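Local coordinates for protein trans-2-enoyl-CoA reductase [NADH] (Treponema denticola ATCC 35405, PDB 4GGO) that catalyses the NADH-dependent reduction of the carbon-carbon double bond of trans-2-enoyl-CoA thioesters such as crotonyl-CoA, a step in bacterial fatty acid synthesis, at residues K176-D179 with E184-E187. Sequence-based numbering, arbitrary orientation.
Sequences KTVD and ELKE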
loop_
_atom_site.group_PDB
_atom_site.type_symbol
_atom_site.label_atom_id
_atom_site.label_comp_id
_atom_site.label_asym_id
_atom_site.label_seq_id
_atom_site.Cartn_x
_atom_site.Cartn_y
_atom_site.Cartn_z
ATOM N N LYS A 176 -23.710 4.730 -5.492
ATOM C CA LYS A 176 -23.767 5.527 -4.276
ATOM C C LYS A 176 -22.371 5.761 -3.709
ATOM O O LYS A 176 -21.413 5.107 -4.109
ATOM C CB LYS A 176 -24.653 4.847 -3.230
ATOM C CG LYS A 176 -26.128 4.794 -3.608
ATOM C CD LYS A 176 -27.029 4.603 -2.389
ATOM C CE LYS A 176 -27.104 3.151 -1.939
ATOM N NZ LYS A 176 -28.094 2.989 -0.831
ATOM N N THR A 177 -22.264 6.716 -2.794
ATOM C CA THR A 177 -21.025 6.963 -2.067
ATOM C C THR A 177 -21.379 7.709 -0.793
ATOM O O THR A 177 -22.525 8.113 -0.606
ATOM C CB THR A 177 -20.010 7.790 -2.884
ATOM O OG1 THR A 177 -18.758 7.834 -2.187
ATOM C CG2 THR A 177 -20.515 9.209 -3.088
ATOM N N VAL A 178 -20.403 7.895 0.085
ATOM C CA VAL A 178 -20.664 8.579 1.342
ATOM C C VAL A 178 -19.480 9.448 1.752
ATOM O O VAL A 178 -18.322 9.069 1.574
ATOM C CB VAL A 178 -21.035 7.574 2.470
ATOM C CG1 VAL A 178 -19.849 6.683 2.823
ATOM C CG2 VAL A 178 -21.551 8.306 3.701
ATOM N N ASP A 179 -19.780 10.637 2.261
ATOM C CA ASP A 179 -18.758 11.502 2.828
ATOM C C ASP A 179 -18.681 11.182 4.312
ATOM O O ASP A 179 -19.587 11.526 5.070
ATOM C CB ASP A 179 -19.113 12.974 2.601
ATOM C CG ASP A 179 -17.992 13.922 2.997
ATOM O OD1 ASP A 179 -17.456 13.797 4.119
ATOM O OD2 ASP A 179 -17.644 14.802 2.182
ATOM N N GLU A 184 -23.040 12.401 4.515
ATOM C CA GLU A 184 -23.946 12.546 3.379
ATOM C C GLU A 184 -23.767 11.445 2.337
ATOM O O GLU A 184 -22.654 11.185 1.878
ATOM C CB GLU A 184 -23.768 13.915 2.715
ATOM C CG GLU A 184 -24.760 14.175 1.590
ATOM C CD GLU A 184 -24.445 15.431 0.798
ATOM O OE1 GLU A 184 -23.422 16.086 1.089
ATOM O OE2 GLU A 184 -25.224 15.758 -0.122
ATOM N N LEU A 185 -24.871 10.803 1.969
ATOM C CA LEU A 185 -24.876 9.853 0.863
ATOM C C LEU A 185 -25.062 10.603 -0.447
ATOM O O LEU A 185 -25.952 11.444 -0.565
ATOM C CB LEU A 185 -26.003 8.832 1.023
ATOM C CG LEU A 185 -25.827 7.661 1.988
ATOM C CD1 LEU A 185 -27.064 6.785 1.951
ATOM C CD2 LEU A 185 -24.590 6.850 1.641
ATOM N N LYS A 186 -24.225 10.297 -1.432
ATOM C CA LYS A 186 -24.326 10.940 -2.736
ATOM C C LYS A 186 -24.424 9.917 -3.852
ATOM O O LYS A 186 -24.312 8.712 -3.625
ATOM C CB LYS A 186 -23.107 11.822 -3.001
ATOM C CG LYS A 186 -22.782 12.804 -1.905
ATOM C CD LYS A 186 -21.480 13.512 -2.214
ATOM C CE LYS A 186 -21.005 14.338 -1.038
ATOM N NZ LYS A 186 -19.635 14.869 -1.275
ATOM N N GLU A 187 -24.628 10.416 -5.064
ATOM C CA GLU A 187 -24.563 9.588 -6.257
ATOM C C GLU A 187 -23.547 10.186 -7.218
ATOM O O GLU A 187 -23.756 11.271 -7.760
ATOM C CB GLU A 187 -25.934 9.487 -6.922
ATOM C CG GLU A 187 -25.917 8.739 -8.243
ATOM C CD GLU A 187 -27.185 7.944 -8.479
ATOM O OE1 GLU A 187 -27.830 7.545 -7.486
ATOM O OE2 GLU A 187 -27.536 7.717 -9.655
#
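Thr177 and Lys186 face each other as an antiparallel hydrogen-bonded pair in the two-stranded hairpin of strands 173-178 and 185-190. Lys186 N reaches Thr177 O at 2.9 Å, a bond nearly straight at the hydrogen (163°); the return bond, Thr177 N to Lys186 O at 3.0 Å, is more bent (138°). On the face that carries these two residues, the Thr177 methyl CG2 packs on Lys186 CB at 3.7 Å. From there the outstretched lysine chain runs beside the Asp179 side chain, in the same direction, which brings Lys186 NZ to 4.0 Å from Asp179 OD2, a long salt bridge. The other carboxylate oxygen, OD1, accepts the backbone N-H groups of Phe181 and Thr182, the first of these bonds closing an Asx turn at the start of the connecting loop.

The opposite face pairs Val178 with Leu185. With CG turned away from the carbonyl carbon (chi1 -79°), Leu185 crosses Val178 at a slant and its CD2 branch meets Val178 CB at 3.7 Å, while Leu185 CD2 also touches Thr177 O at 3.3 Å. Near the turn, Asp179 N donates to Glu184 O at 3.0 Å.

Thr177 on Pro292 and Lys176 on Leu293 set the hairpin against helix 291-305. With two loop N-H groups on OD1 against one long ion pair on OD2, the Asp179 carboxylate is probably held chiefly by the loop, and Lys186 adds perhaps modest electrostatic stabilisation.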